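Local structure of hypothetical protein ybgI (Escherichia coli, Escherichia coli O157:H7, 1NMO) at residues 27-32 with 65-70; 35-40 with 55-60. The protein carries a dinuclear iron site in a toroidal hexamer and may take part in the degradation of radiation-damaged nucleotides. All coordinates share one frame; numbering follows the deposited sequence.

Contact 1. Residues 27-32 with 65-70; sequences LQVEGK and GYFWKG
Q28 reaches Y66 end-on, with its terminal amide set against the backbone of the loop that follows strand 59-62. The first torsion places CG anti to the carbonyl carbon (chi1 -58°), and from there the chain runs extended, which carries the amide past the F67 ring to the loop backbone. Q28 OE1 accepts from Y66 N at 2.7 Å, using a lone pair in the carbonyl plane, in a nearly straight bond (171° at the hydrogen). G65, having no side chain, lets the same oxygen come within 3.5 Å of its CA. On the other branch of the amide, Q28 NE2 gives one hydrogen bond to P24 O and another to a water at 2.8 Å. That water donates to Y66 O, 3.0 Å away. Both ends of the amide are thus engaged, which should fix its rotation.

F67 turns its edge to the strand. Its CE2 lies 3.4 Å from Q28 O, close to the ring plane, and also meets Q28 CB. V29, crossing F67 at about a right angle, brings CG2 to within 4.1 Å of the same CE2. One face of the F67 ring is occupied from within the loop by Y66 CB, which sits over the ring centre, while Y66 OH leaves the contact to bond A44 O. Q28 and V29 both pair with L93, so the side chains that receive the loop project from a classic beta bulge in strand 26-29, outermost in this chain's sheet, and the loop directly follows the metal ligands H63 and H64.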
loop_
_atom_site.group_PDB
_atom_site.type_symbol
_atom_site.label_atom_id
_atom_site.label_comp_id
_atom_site.label_asym_id
_atom_site.label_seq_id
_atom_site.Cartn_x
_atom_site.Cartn_y
_atom_site.Cartn_z
ATOM N N LEU A 27 34.282 24.391 -20.666
ATOM C CA LEU A 27 34.104 25.153 -19.391
ATOM C C LEU A 27 32.798 25.939 -19.526
ATOM O O LEU A 27 32.743 26.819 -20.379
ATOM C CB LEU A 27 35.187 26.220 -19.255
ATOM C CG LEU A 27 35.927 26.187 -17.945
ATOM C CD1 LEU A 27 36.594 27.511 -17.739
ATOM C CD2 LEU A 27 35.036 25.840 -16.817
ATOM N N GLN A 28 31.763 25.691 -18.749
ATOM C CA GLN A 28 30.608 26.552 -18.983
ATOM C C GLN A 28 30.533 27.660 -17.921
ATOM O O GLN A 28 29.909 28.701 -18.130
ATOM C CB GLN A 28 29.318 25.752 -18.957
ATOM C CG GLN A 28 29.289 24.624 -20.000
ATOM C CD GLN A 28 27.922 23.971 -19.995
ATOM O OE1 GLN A 28 27.115 24.212 -19.078
ATOM N NE2 GLN A 28 27.644 23.151 -21.006
ATOM N N VAL A 29 31.152 27.464 -16.770
ATOM C CA VAL A 29 31.060 28.536 -15.762
ATOM C C VAL A 29 32.422 28.485 -15.152
ATOM O O VAL A 29 32.786 27.504 -14.532
ATOM C CB VAL A 29 29.979 28.251 -14.691
ATOM C CG1 VAL A 29 29.841 29.478 -13.766
ATOM C CG2 VAL A 29 28.597 27.934 -15.400
ATOM N N GLU A 30 33.205 29.522 -15.381
ATOM C CA GLU A 30 34.555 29.583 -14.843
ATOM C C GLU A 30 34.588 29.790 -13.334
ATOM O O GLU A 30 33.782 30.535 -12.787
ATOM C CB GLU A 30 35.288 30.733 -15.492
ATOM C CG GLU A 30 36.737 30.676 -15.395
ATOM C CD GLU A 30 37.354 31.985 -15.844
ATOM O OE1 GLU A 30 36.659 32.760 -16.587
ATOM O OE2 GLU A 30 38.530 32.233 -15.453
ATOM N N GLY A 31 35.577 29.141 -12.695
ATOM C CA GLY A 31 35.817 29.232 -11.258
ATOM C C GLY A 31 37.325 29.335 -10.952
ATOM O O GLY A 31 38.063 29.968 -11.732
ATOM N N LYS A 32 37.780 28.787 -9.800
ATOM C CA LYS A 32 39.196 28.881 -9.398
ATOM C C LYS A 32 40.073 28.249 -10.464
ATOM O O LYS A 32 39.762 27.205 -11.056
ATOM C CB LYS A 32 39.439 28.210 -8.059
ATOM C CG LYS A 32 38.966 26.821 -8.108
ATOM C CD LYS A 32 39.279 25.985 -6.865
ATOM C CE LYS A 32 38.851 26.627 -5.556
ATOM N NZ LYS A 32 38.176 25.557 -4.741
ATOM N N GLY A 65 24.715 20.347 -18.856
ATOM C CA GLY A 65 25.035 21.556 -18.104
ATOM C C GLY A 65 24.007 22.593 -18.420
ATOM O O GLY A 65 22.823 22.257 -18.450
ATOM N N TYR A 66 24.428 23.834 -18.716
ATOM C CA TYR A 66 23.438 24.915 -18.956
ATOM C C TYR A 66 23.529 25.589 -20.336
ATOM O O TYR A 66 24.200 25.106 -21.249
ATOM C CB TYR A 66 23.611 26.005 -17.889
ATOM C CG TYR A 66 23.671 25.530 -16.447
ATOM C CD1 TYR A 66 22.937 24.463 -16.043
ATOM C CD2 TYR A 66 24.494 26.165 -15.476
ATOM C CE1 TYR A 66 23.009 23.990 -14.727
ATOM C CE2 TYR A 66 24.554 25.693 -14.143
ATOM C CZ TYR A 66 23.804 24.586 -13.798
ATOM O OH TYR A 66 23.840 23.953 -12.548
ATOM N N PHE A 67 22.804 26.698 -20.477
ATOM C CA PHE A 67 22.869 27.528 -21.698
ATOM C C PHE A 67 22.460 26.823 -22.973
ATOM O O PHE A 67 23.160 26.929 -23.981
ATOM C CB PHE A 67 24.299 28.008 -21.843
ATOM C CG PHE A 67 24.860 28.534 -20.548
ATOM C CD1 PHE A 67 24.126 29.445 -19.801
ATOM C CD2 PHE A 67 26.085 28.124 -20.079
ATOM C CE1 PHE A 67 24.608 29.936 -18.595
ATOM C CE2 PHE A 67 26.569 28.601 -18.902
ATOM C CZ PHE A 67 25.808 29.526 -18.154
ATOM N N TRP A 68 21.366 26.055 -22.898
ATOM C CA TRP A 68 20.800 25.343 -24.055
ATOM C C TRP A 68 20.246 26.370 -25.074
ATOM O O TRP A 68 19.681 27.440 -24.699
ATOM C CB TRP A 68 19.664 24.411 -23.606
ATOM C CG TRP A 68 20.176 23.307 -22.757
ATOM C CD1 TRP A 68 20.346 23.350 -21.380
ATOM C CD2 TRP A 68 20.850 22.086 -23.204
ATOM N NE1 TRP A 68 21.109 22.248 -20.955
ATOM C CE2 TRP A 68 21.417 21.458 -22.032
ATOM C CE3 TRP A 68 21.034 21.462 -24.470
ATOM C CZ2 TRP A 68 22.157 20.242 -22.097
ATOM C CZ3 TRP A 68 21.775 20.250 -24.530
ATOM C CH2 TRP A 68 22.323 19.657 -23.344
ATOM N N LYS A 69 20.383 26.000 -26.349
ATOM C CA LYS A 69 19.930 26.856 -27.394
ATOM C C LYS A 69 18.436 27.135 -27.238
ATOM O O LYS A 69 17.578 26.220 -27.043
ATOM C CB LYS A 69 20.242 26.273 -28.791
ATOM C CG LYS A 69 20.330 27.350 -29.906
ATOM C CD LYS A 69 21.788 27.505 -30.526
ATOM C CE LYS A 69 22.515 26.136 -30.770
ATOM N NZ LYS A 69 21.962 25.255 -31.885
ATOM N N GLY A 70 18.152 28.450 -27.264
ATOM C CA GLY A 70 16.783 28.911 -27.149
ATOM C C GLY A 70 16.208 29.212 -25.779
ATOM O O GLY A 70 15.141 29.794 -25.775
HETATM O O HOH W 1 25.004 22.182 -21.433
#

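Contact 2. Residues 35-40 with 55-60; sequences VQKIVT and LGADAV
K37 and D58 meet twice over, by backbone and by carboxylate. Among the backbone bonds, K37 O accepts two: from D58 N at 2.7 Å and, less closely, from A59 N at 3.3 Å. One step further on, V39 N donates to A59 O (3.1 Å), and V60 CA approaches V39 O in a CA-H...O contact of 3.0 Å. I38 pairs with A59 and V39 with V60, in parallel.

The carboxylate supplies the second kind of bond. D58 OD2 takes Q36 N and K37 N, each at 2.9 Å, on its anti side and from opposite faces of the carboxylate plane. CG stands anti to the carbonyl carbon (chi1 -63°), which sets the carboxylate against the backbone N-H groups of Q36 and K37 at the start of strand 37-41, while OD1 turns to K32.

These two strands are the parallel pair of a beta-alpha-beta crossover through helix 46-54. G56, at positive phi, ends that helix in a Schellman motif, three residues before strand 59-62 begins.

Apolar contacts fall on both faces of the sheet. On the face of V39 and V60, toward helix 46-54, V39 CG2 meets L55 CD1 at 3.8 Å, the two side chains crossing at about a right angle, and also touches A57 CB. A59 CB, on the face of I38, is met by I38 CG2 and by V35 CG1 (3.9 Å) from the loop before the strand. The aliphatic part of K37, bent at chi2 (94°), passes the carbonyl oxygens of G56 and L55 before NZ reaches a salt bridge with D237.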
loop_
_atom_site.group_PDB
_atom_site.type_symbol
_atom_site.label_atom_id
_atom_site.label_comp_id
_atom_site.label_asym_id
_atom_site.label_seq_id
_atom_site.Cartn_x
_atom_site.Cartn_y
_atom_site.Cartn_z
ATOM N N VAL A 35 42.405 23.366 -10.403
ATOM C CA VAL A 35 41.438 22.284 -10.149
ATOM C C VAL A 35 42.110 20.969 -9.750
ATOM O O VAL A 35 42.942 20.434 -10.497
ATOM C CB VAL A 35 40.591 21.993 -11.412
ATOM C CG1 VAL A 35 39.872 20.647 -11.216
ATOM C CG2 VAL A 35 39.552 23.119 -11.659
ATOM N N GLN A 36 41.764 20.453 -8.587
ATOM C CA GLN A 36 42.300 19.199 -8.087
ATOM C C GLN A 36 41.209 18.191 -7.719
ATOM O O GLN A 36 41.308 17.009 -8.068
ATOM C CB GLN A 36 43.158 19.401 -6.840
ATOM C CG GLN A 36 43.489 18.038 -6.153
ATOM C CD GLN A 36 44.217 16.968 -7.115
ATOM O OE1 GLN A 36 44.181 15.697 -6.861
ATOM N NE2 GLN A 36 44.891 17.478 -8.207
ATOM N N LYS A 37 40.162 18.642 -7.034
ATOM C CA LYS A 37 39.071 17.776 -6.556
ATOM C C LYS A 37 37.861 17.920 -7.506
ATOM O O LYS A 37 37.410 19.049 -7.745
ATOM C CB LYS A 37 38.736 18.212 -5.109
ATOM C CG LYS A 37 37.571 17.470 -4.475
ATOM C CD LYS A 37 37.970 16.262 -3.630
ATOM C CE LYS A 37 36.729 15.363 -3.361
ATOM N NZ LYS A 37 37.049 13.848 -3.050
ATOM N N ILE A 38 37.353 16.814 -8.072
ATOM C CA ILE A 38 36.266 16.931 -9.042
ATOM C C ILE A 38 35.068 16.004 -8.785
ATOM O O ILE A 38 35.262 14.798 -8.495
ATOM C CB ILE A 38 36.805 16.639 -10.464
ATOM C CG1 ILE A 38 37.989 17.517 -10.771
ATOM C CG2 ILE A 38 35.839 17.014 -11.487
ATOM C CD1 ILE A 38 38.265 17.520 -12.262
ATOM N N VAL A 39 33.856 16.580 -8.866
ATOM C CA VAL A 39 32.607 15.869 -8.717
ATOM C C VAL A 39 31.922 15.886 -10.129
ATOM O O VAL A 39 31.888 16.937 -10.819
ATOM C CB VAL A 39 31.688 16.573 -7.629
ATOM C CG1 VAL A 39 30.173 16.297 -7.918
ATOM C CG2 VAL A 39 32.098 16.126 -6.214
ATOM N N THR A 40 31.416 14.711 -10.551
ATOM C CA THR A 40 30.789 14.533 -11.824
ATOM C C THR A 40 29.453 13.838 -11.623
ATOM O O THR A 40 29.217 13.198 -10.577
ATOM C CB THR A 40 31.672 13.658 -12.739
ATOM O OG1 THR A 40 31.670 12.296 -12.259
ATOM C CG2 THR A 40 33.110 14.212 -12.764
ATOM N N LEU A 55 31.533 18.344 -0.637
ATOM C CA LEU A 55 32.793 17.621 -0.853
ATOM C C LEU A 55 33.968 18.586 -1.147
ATOM O O LEU A 55 35.126 18.175 -1.402
ATOM C CB LEU A 55 32.620 16.600 -2.000
ATOM C CG LEU A 55 31.729 15.429 -1.676
ATOM C CD1 LEU A 55 31.367 14.611 -2.852
ATOM C CD2 LEU A 55 32.470 14.543 -0.724
ATOM N N GLY A 56 33.691 19.889 -1.142
ATOM C CA GLY A 56 34.817 20.807 -1.399
ATOM C C GLY A 56 35.341 20.717 -2.834
ATOM O O GLY A 56 36.516 21.029 -3.127
ATOM N N ALA A 57 34.480 20.356 -3.785
ATOM C CA ALA A 57 35.049 20.231 -5.138
ATOM C C ALA A 57 35.522 21.511 -5.761
ATOM O O ALA A 57 34.992 22.622 -5.488
ATOM C CB ALA A 57 34.065 19.554 -6.077
ATOM N N ASP A 58 36.542 21.368 -6.613
ATOM C CA ASP A 58 37.064 22.511 -7.401
ATOM C C ASP A 58 36.345 22.579 -8.817
ATOM O O ASP A 58 36.362 23.612 -9.523
ATOM C CB ASP A 58 38.545 22.335 -7.681
ATOM C CG ASP A 58 39.367 22.311 -6.430
ATOM O OD1 ASP A 58 39.152 23.164 -5.532
ATOM O OD2 ASP A 58 40.254 21.444 -6.347
ATOM N N ALA A 59 35.763 21.474 -9.254
ATOM C CA ALA A 59 35.066 21.507 -10.535
ATOM C C ALA A 59 33.916 20.537 -10.517
ATOM O O ALA A 59 33.886 19.590 -9.728
ATOM C CB ALA A 59 35.983 21.140 -11.639
ATOM N N VAL A 60 32.983 20.765 -11.424
ATOM C CA VAL A 60 31.882 19.832 -11.605
ATOM C C VAL A 60 31.857 19.522 -13.077
ATOM O O VAL A 60 31.992 20.442 -13.894
ATOM C CB VAL A 60 30.547 20.442 -11.240
ATOM C CG1 VAL A 60 29.373 19.502 -11.641
ATOM C CG2 VAL A 60 30.553 20.588 -9.798
#

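Contacts 1 and 2 lie about 16 Å apart, centre to centre, and both reach the same five-stranded sheet, contact 1 through strand 26-29 and contact 2 through strands 37-41 and 59-62, with strand 92-95 between strands 26-29 and 59-62. The segments themselves meet in a salt bridge, K32 NZ to D58 OD1 at 2.7 Å, although K32 does not itself touch 65-70. Strand 59-62 also relates the contacts to the metal site. It enters through contact 2 and runs on to H63 and H64, iron ligands, then to G65 of contact 1. The side chain of V60 lies about 10 Å from that of H63 and about 10 Å from that of H64.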